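Side-chain contacts in EmGH1 (Erythrobacter marinus, PDB 5Z87), which probably hydrolyses beta-glucosidic bonds as a family 3 glycoside hydrolase, and may also act on xylosides and arabinofuranosides: residues 256-259 with 260-264; 719-722 with 723-726; 295-299 with 300-304. All coordinates share one frame; numbering follows the deposited sequence.

Interaction 1: 256-259 with 260-264; sequences EMQN and VVLPP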
loop_
_atom_site.group_PDB
_atom_site.type_symbol
_atom_site.label_atom_id
_atom_site.label_comp_id
_atom_site.label_asym_id
_atom_site.label_seq_id
_atom_site.Cartn_x
_atom_site.Cartn_y
_atom_site.Cartn_z
ATOM N N GLU A 256 -11.485 8.176 4.787
ATOM C CA GLU A 256 -11.478 6.799 4.305
ATOM C C GLU A 256 -12.091 5.854 5.344
ATOM O O GLU A 256 -12.961 5.039 5.022
ATOM C CB GLU A 256 -10.040 6.390 3.969
ATOM C CG GLU A 256 -9.891 4.949 3.492
ATOM C CD GLU A 256 -8.435 4.515 3.373
ATOM O OE1 GLU A 256 -7.560 5.228 3.893
ATOM O OE2 GLU A 256 -8.161 3.456 2.761
ATOM N N MET A 257 -11.676 5.984 6.607
ATOM C CA MET A 257 -12.223 5.135 7.665
ATOM C C MET A 257 -13.742 5.274 7.773
ATOM O O MET A 257 -14.459 4.276 7.901
ATOM C CB MET A 257 -11.552 5.474 8.994
ATOM C CG MET A 257 -12.139 4.742 10.176
ATOM S SD MET A 257 -11.765 2.977 10.231
ATOM C CE MET A 257 -10.038 2.975 10.659
ATOM N N GLN A 258 -14.254 6.501 7.657
ATOM C CA GLN A 258 -15.686 6.743 7.780
ATOM C C GLN A 258 -16.477 6.208 6.590
ATOM O O GLN A 258 -17.629 5.788 6.758
ATOM C CB GLN A 258 -15.948 8.247 7.945
ATOM C CG GLN A 258 -15.710 8.767 9.373
ATOM C CD GLN A 258 -16.775 8.275 10.356
ATOM O OE1 GLN A 258 -17.888 7.955 9.960
ATOM N NE2 GLN A 258 -16.432 8.218 11.633
ATOM N N ASN A 259 -15.900 6.215 5.385
ATOM C CA ASN A 259 -16.667 5.880 4.191
ATOM C C ASN A 259 -16.291 4.553 3.545
ATOM O O ASN A 259 -17.036 4.089 2.673
ATOM C CB ASN A 259 -16.539 7.002 3.148
ATOM C CG ASN A 259 -17.021 8.335 3.687
ATOM O OD1 ASN A 259 -18.189 8.663 3.565
ATOM N ND2 ASN A 259 -16.115 9.108 4.282
ATOM N N VAL A 260 -15.170 3.936 3.926
ATOM C CA VAL A 260 -14.774 2.622 3.408
ATOM C C VAL A 260 -14.929 1.547 4.469
ATOM O O VAL A 260 -15.668 0.581 4.285
ATOM C CB VAL A 260 -13.328 2.636 2.858
ATOM C CG1 VAL A 260 -12.928 1.242 2.410
ATOM C CG2 VAL A 260 -13.175 3.623 1.721
ATOM N N VAL A 261 -14.227 1.694 5.586
ATOM C CA VAL A 261 -14.009 0.588 6.509
ATOM C C VAL A 261 -15.180 0.438 7.477
ATOM O O VAL A 261 -15.673 -0.672 7.707
ATOM C CB VAL A 261 -12.672 0.804 7.247
ATOM C CG1 VAL A 261 -12.440 -0.275 8.276
ATOM C CG2 VAL A 261 -11.513 0.865 6.237
ATOM N N LEU A 262 -15.643 1.546 8.051
ATOM C CA LEU A 262 -16.676 1.586 9.088
ATOM C C LEU A 262 -18.115 1.306 8.649
ATOM O O LEU A 262 -18.893 0.832 9.485
ATOM C CB LEU A 262 -16.658 2.951 9.785
ATOM C CG LEU A 262 -15.431 3.245 10.648
ATOM C CD1 LEU A 262 -15.581 4.604 11.312
ATOM C CD2 LEU A 262 -15.210 2.143 11.686
ATOM N N PRO A 263 -18.546 1.616 7.422
ATOM C CA PRO A 263 -20.002 1.533 7.108
ATOM C C PRO A 263 -20.611 0.172 7.421
ATOM O O PRO A 263 -21.757 0.109 7.903
ATOM C CB PRO A 263 -20.065 1.859 5.609
ATOM C CG PRO A 263 -18.896 2.801 5.409
ATOM C CD PRO A 263 -17.806 2.295 6.329
ATOM N N PRO A 264 -19.915 -0.946 7.176
ATOM C CA PRO A 264 -20.519 -2.231 7.589
ATOM C C PRO A 264 -20.639 -2.383 9.092
ATOM O O PRO A 264 -21.644 -2.925 9.577
ATOM C CB PRO A 264 -19.585 -3.288 6.974
ATOM C CG PRO A 264 -18.334 -2.558 6.612
ATOM C CD PRO A 264 -18.750 -1.160 6.293
#
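Met257 lies against both Val261 and Leu262, a methionine clasped by two branched residues one turn further along. Its CG sits 3.6 Å from Leu262 CD1, and its sulfur carries on across the leucine to approach Val261, with SD 3.8 Å from Val261 CB. With CG anti to the backbone N (chi1 175°), further bends at chi2 and chi3 bring the sulfur alongside Val261 CB and Leu262 CG, and the CE methyl leads past them; an unbranched, flexible chain suits such a curved path. Leu262 is touched from a second direction by the amide end of Gln258, whose NE2 comes within 3.7 Å of Leu262 CD1. On another side of the helix, Glu256 CG rests 4.0 Å from Val260 CG2; the aliphatic part of the glutamate makes this contact, while OE1 is bonded to Gly253 N and to His251 of the second subunit.

These side chains ride on the last turns of helix 254-261, in the family 3 N-terminal domain of TIM-barrel type. The backbone turn widens here: Val260 N gives a bond of 2.7 Å to Glu256 O, whereas Leu262 N skips to Met257 O, five residues back, at 3.0 Å. Proline has no N-H to continue the ladder, and the chain goes on into helix 263-270. The ring of Pro263 packs its CG 3.5 Å from Gln258 O. Farther out, Asn259 folds its ND2 back to Val255 O and offers OD1 to Arg753 N.

Interaction 2: 719-722 with 723-726; sequences ARPI and KEMR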
loop_
_atom_site.group_PDB
_atom_site.type_symbol
_atom_site.label_atom_id
_atom_site.label_comp_id
_atom_site.label_asym_id
_atom_site.label_seq_id
_atom_site.Cartn_x
_atom_site.Cartn_y
_atom_site.Cartn_z
ATOM N N ALA A 719 -12.083 14.741 -2.418
ATOM C CA ALA A 719 -12.138 13.934 -3.631
ATOM C C ALA A 719 -12.768 12.572 -3.353
ATOM O O ALA A 719 -12.397 11.888 -2.399
ATOM C CB ALA A 719 -10.736 13.761 -4.192
ATOM N N ARG A 720 -13.709 12.175 -4.194
ATOM C CA ARG A 720 -14.473 10.953 -4.007
ATOM C C ARG A 720 -14.226 9.992 -5.161
ATOM O O ARG A 720 -13.722 10.394 -6.218
ATOM C CB ARG A 720 -15.968 11.282 -3.895
ATOM C CG ARG A 720 -16.282 12.065 -2.635
ATOM C CD ARG A 720 -17.750 12.251 -2.437
ATOM N NE ARG A 720 -18.500 10.993 -2.420
ATOM C CZ ARG A 720 -19.815 10.933 -2.211
ATOM N NH1 ARG A 720 -20.498 12.055 -2.002
ATOM N NH2 ARG A 720 -20.452 9.767 -2.227
ATOM N N PRO A 721 -14.565 8.713 -4.997
ATOM C CA PRO A 721 -14.235 7.733 -6.037
ATOM C C PRO A 721 -14.910 8.054 -7.361
ATOM O O PRO A 721 -15.916 8.765 -7.426
ATOM C CB PRO A 721 -14.747 6.407 -5.457
ATOM C CG PRO A 721 -14.684 6.612 -3.998
ATOM C CD PRO A 721 -15.125 8.049 -3.804
ATOM N N ILE A 722 -14.326 7.519 -8.436
ATOM C CA ILE A 722 -14.916 7.697 -9.759
ATOM C C ILE A 722 -16.231 6.943 -9.897
ATOM O O ILE A 722 -17.016 7.253 -10.799
ATOM C CB ILE A 722 -13.934 7.257 -10.863
ATOM C CG1 ILE A 722 -13.670 5.752 -10.772
ATOM C CG2 ILE A 722 -12.638 8.018 -10.754
ATOM C CD1 ILE A 722 -12.646 5.258 -11.785
ATOM N N LYS A 723 -16.486 5.951 -9.038
ATOM C CA LYS A 723 -17.789 5.304 -8.962
ATOM C C LYS A 723 -17.872 4.519 -7.661
ATOM O O LYS A 723 -16.867 4.013 -7.163
ATOM C CB LYS A 723 -18.046 4.387 -10.161
ATOM C CG LYS A 723 -16.973 3.358 -10.366
ATOM C CD LYS A 723 -17.304 2.469 -11.543
ATOM C CE LYS A 723 -17.124 3.201 -12.852
ATOM N NZ LYS A 723 -16.375 2.324 -13.818
ATOM N N GLU A 724 -19.087 4.438 -7.119
ATOM C CA GLU A 724 -19.363 3.831 -5.815
ATOM C C GLU A 724 -20.675 3.075 -5.904
ATOM O O GLU A 724 -21.717 3.693 -6.156
ATOM C CB GLU A 724 -19.480 4.888 -4.713
ATOM C CG GLU A 724 -18.708 6.153 -4.964
ATOM C CD GLU A 724 -18.706 7.079 -3.767
ATOM O OE1 GLU A 724 -18.878 8.304 -3.964
ATOM O OE2 GLU A 724 -18.526 6.576 -2.636
ATOM N N MET A 725 -20.640 1.764 -5.671
ATOM C CA MET A 725 -21.874 0.992 -5.703
ATOM C C MET A 725 -22.827 1.456 -4.605
ATOM O O MET A 725 -22.427 1.647 -3.449
ATOM C CB MET A 725 -21.587 -0.497 -5.548
ATOM C CG MET A 725 -22.850 -1.313 -5.318
ATOM S SD MET A 725 -22.575 -3.097 -5.434
ATOM C CE MET A 725 -22.760 -3.346 -7.201
ATOM N N ARG A 726 -24.088 1.668 -4.986
ATOM C CA ARG A 726 -25.130 2.065 -4.056
ATOM C C ARG A 726 -26.347 1.150 -4.085
ATOM O O ARG A 726 -27.242 1.336 -3.257
ATOM C CB ARG A 726 -25.576 3.512 -4.328
ATOM C CG ARG A 726 -24.522 4.564 -3.970
ATOM C CD ARG A 726 -24.235 4.497 -2.482
ATOM N NE ARG A 726 -23.285 5.499 -2.004
ATOM C CZ ARG A 726 -21.985 5.271 -1.838
ATOM N NH1 ARG A 726 -21.478 4.090 -2.159
ATOM N NH2 ARG A 726 -21.182 6.229 -1.379
HETATM O O HOH W 1 -18.357 9.601 -6.085
#
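Arg720 runs past Pro721 to clasp Glu724 with its guanidinium. Its CB stands 4.2 Å from Glu724 OE1, and the bend at chi3 (56°) carries NE and NH2 to that same oxygen. The NH2 bond to Glu724 OE1 is 2.8 Å long, while the one from NE, at 3.1 Å, is weak. This is not the flat, two-oxygen pairing of arginine and carboxylate: the two planes stand 87° apart, and OE1 alone takes both N-H groups, the NH2 of Arg720 approaching on its syn side but tilted 34° out of the carboxylate plane. The remaining nitrogen, NH1, forms a salt bridge with Asp713, a magnesium ligand, and bonds to Phe750 O, so arginine suits a place with several acceptors around it.

Residues 719-722 end the loop after strand 703-713, and the chain then enters strand 724-733, outermost in its sheet within this chain, in the fibronectin type III-like domain. Glu724 stands at the start of that strand, its carboxylate shared in a salt-bridge network: OE2 receives a weak bond from Arg726 NH2 at 3.0 Å, and the carboxylate between them probably offsets the like charge of the two arginines, whose NH2 atoms are 3.7 Å apart. Pro721 packs across the glutamate, its CD 3.7 Å from Glu724 CD. A water ties the loop to the strand, donating to Pro721 O at 2.9 Å and to Glu724 OE1.

Interaction 3: 295-299 with 300-304; sequences LLNDV and LRDDW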
loop_
_atom_site.group_PDB
_atom_site.type_symbol
_atom_site.label_atom_id
_atom_site.label_comp_id
_atom_site.label_asym_id
_atom_site.label_seq_id
_atom_site.Cartn_x
_atom_site.Cartn_y
_atom_site.Cartn_z
ATOM N N LEU A 295 -11.683 4.963 18.507
ATOM C CA LEU A 295 -12.489 3.956 17.821
ATOM C C LEU A 295 -13.448 3.257 18.785
ATOM O O LEU A 295 -14.659 3.200 18.539
ATOM C CB LEU A 295 -11.559 2.938 17.152
ATOM C CG LEU A 295 -11.850 2.411 15.748
ATOM C CD1 LEU A 295 -12.496 3.476 14.881
ATOM C CD2 LEU A 295 -10.552 1.891 15.099
ATOM N N LEU A 296 -12.918 2.710 19.888
ATOM C CA LEU A 296 -13.690 1.883 20.813
ATOM C C LEU A 296 -14.636 2.686 21.707
ATOM O O LEU A 296 -15.570 2.111 22.271
ATOM C CB LEU A 296 -12.742 1.055 21.689
ATOM C CG LEU A 296 -11.915 -0.004 20.946
ATOM C CD1 LEU A 296 -10.985 -0.778 21.870
ATOM C CD2 LEU A 296 -12.836 -0.964 20.208
ATOM N N ASN A 297 -14.436 3.993 21.849
ATOM C CA ASN A 297 -15.311 4.793 22.698
ATOM C C ASN A 297 -16.005 5.915 21.940
ATOM O O ASN A 297 -17.240 5.941 21.886
ATOM C CB ASN A 297 -14.526 5.376 23.873
ATOM C CG ASN A 297 -15.410 6.208 24.788
ATOM O OD1 ASN A 297 -16.134 5.659 25.613
ATOM N ND2 ASN A 297 -15.379 7.530 24.622
ATOM N N ASP A 298 -15.246 6.858 21.375
ATOM C CA ASP A 298 -15.853 8.036 20.768
ATOM C C ASP A 298 -16.789 7.658 19.630
ATOM O O ASP A 298 -17.914 8.165 19.541
ATOM C CB ASP A 298 -14.767 8.994 20.272
ATOM C CG ASP A 298 -13.856 9.476 21.396
ATOM O OD1 ASP A 298 -14.006 8.995 22.538
ATOM O OD2 ASP A 298 -12.988 10.336 21.128
ATOM N N VAL A 299 -16.336 6.775 18.741
ATOM C CA VAL A 299 -17.166 6.366 17.613
ATOM C C VAL A 299 -18.189 5.320 18.043
ATOM O O VAL A 299 -19.388 5.456 17.779
ATOM C CB VAL A 299 -16.285 5.842 16.465
ATOM C CG1 VAL A 299 -17.125 5.058 15.480
ATOM C CG2 VAL A 299 -15.566 7.000 15.770
ATOM N N LEU A 300 -17.726 4.261 18.702
ATOM C CA LEU A 300 -18.580 3.102 18.921
ATOM C C LEU A 300 -19.625 3.385 19.997
ATOM O O LEU A 300 -20.814 3.131 19.792
ATOM C CB LEU A 300 -17.724 1.894 19.280
ATOM C CG LEU A 300 -18.409 0.544 19.501
ATOM C CD1 LEU A 300 -19.199 0.094 18.287
ATOM C CD2 LEU A 300 -17.349 -0.465 19.862
ATOM N N ARG A 301 -19.201 3.955 21.130
ATOM C CA ARG A 301 -20.118 4.282 22.221
ATOM C C ARG A 301 -20.835 5.609 21.987
ATOM O O ARG A 301 -22.068 5.664 21.982
ATOM C CB ARG A 301 -19.365 4.318 23.556
ATOM C CG ARG A 301 -18.718 2.999 23.922
ATOM C CD ARG A 301 -19.726 1.861 23.933
ATOM N NE ARG A 301 -19.078 0.576 24.208
ATOM C CZ ARG A 301 -19.724 -0.557 24.453
ATOM N NH1 ARG A 301 -19.021 -1.658 24.692
ATOM N NH2 ARG A 301 -21.065 -0.594 24.456
ATOM N N ASP A 302 -20.078 6.692 21.786
ATOM C CA ASP A 302 -20.681 8.023 21.757
ATOM C C ASP A 302 -21.389 8.296 20.437
ATOM O O ASP A 302 -22.541 8.735 20.428
ATOM C CB ASP A 302 -19.623 9.106 22.019
ATOM C CG ASP A 302 -19.031 9.034 23.423
ATOM O OD1 ASP A 302 -19.559 8.280 24.272
ATOM O OD2 ASP A 302 -18.023 9.732 23.669
ATOM N N ASP A 303 -20.714 8.075 19.305
ATOM C CA ASP A 303 -21.330 8.411 18.022
ATOM C C ASP A 303 -22.441 7.430 17.667
ATOM O O ASP A 303 -23.515 7.837 17.216
ATOM C CB ASP A 303 -20.291 8.419 16.898
ATOM C CG ASP A 303 -19.367 9.627 16.930
ATOM O OD1 ASP A 303 -19.543 10.545 17.759
ATOM O OD2 ASP A 303 -18.447 9.648 16.088
ATOM N N TRP A 304 -22.191 6.132 17.830
ATOM C CA TRP A 304 -23.129 5.120 17.351
ATOM C C TRP A 304 -24.085 4.608 18.417
ATOM O O TRP A 304 -25.077 3.965 18.064
ATOM C CB TRP A 304 -22.387 3.906 16.777
ATOM C CG TRP A 304 -21.547 4.190 15.560
ATOM C CD1 TRP A 304 -21.472 5.359 14.848
ATOM C CD2 TRP A 304 -20.657 3.273 14.922
ATOM N NE1 TRP A 304 -20.586 5.221 13.803
ATOM C CE2 TRP A 304 -20.075 3.949 13.823
ATOM C CE3 TRP A 304 -20.300 1.945 15.168
ATOM C CZ2 TRP A 304 -19.144 3.340 12.977
ATOM C CZ3 TRP A 304 -19.373 1.337 14.328
ATOM C CH2 TRP A 304 -18.806 2.040 13.244
HETATM O O HOH W 2 -15.958 0.319 24.139
#
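Asn297 O is gripped by two backbone donors, Arg301 N and Asp302 N, each at 2.9 Å. They use it differently: Asp302 N arrives almost head-on to the carbonyl, whereas Arg301 N comes from above its plane. The shared acceptor takes an i+4 and an i+5 bond at once, within a stretch wound mostly by the wider step, as in Leu300 N to Leu295 O, Asp303 N to Asp298 O and Trp304 N to Val299 O, the last also at 2.9 Å.

This widened, pi-type winding belongs to helix 293-303 of the TIM-barrel-type N-terminal domain. With the wider step, Val299 and Trp304 come to lie on the same side of the helix, their side chains alongside each other and pointing the same way. Val299 CG1, anti to the backbone N (chi1 164°), reaches over the indole in a CH-pi contact, 3.8 Å from the centroid of the Trp304 six-membered ring and 23° off its normal. Val299 O also lies over one face of the ring. Replacing Trp304 by an alanine would probably leave that methyl without its aromatic bed and open a gap against helix 263-270, where the indole packs on Phe265 and Ile269.

On the polar side, Asn297 ND2 donates to Asp298 OD1 at 2.9 Å in a nearly straight bond (165°), and that amide sits beside the carboxylate of Asp302. Arg301 turns its guanidinium to Phe306 O and Asp343, while a water bridges its NE to Leu296 O; the long, many-donor chain suits a residue that must reach several acceptors beyond the helix.

In the fold
Interactions 1 and 3 belong to the TIM-barrel-type N-terminal domain and interaction 2 to the fibronectin type III-like domain near the C-terminus. Along the chain the order is 1, 3, 2. The centres of interactions 1 and 3 are about 14 Å apart and the two touch, Leu262 CD2 lying 3.9 Å from Trp304 CH2, so the residues just past helices 254-261 and 293-303 meet. Interaction 2 has its centre about 13 Å from that of interaction 1 and about 26 Å from that of interaction 3. Residues 256-264 thus lie on the side of the N-terminal domain that faces the fibronectin type III-like domain, where Asn259 OD1 accepts a hydrogen bond from Arg753 N.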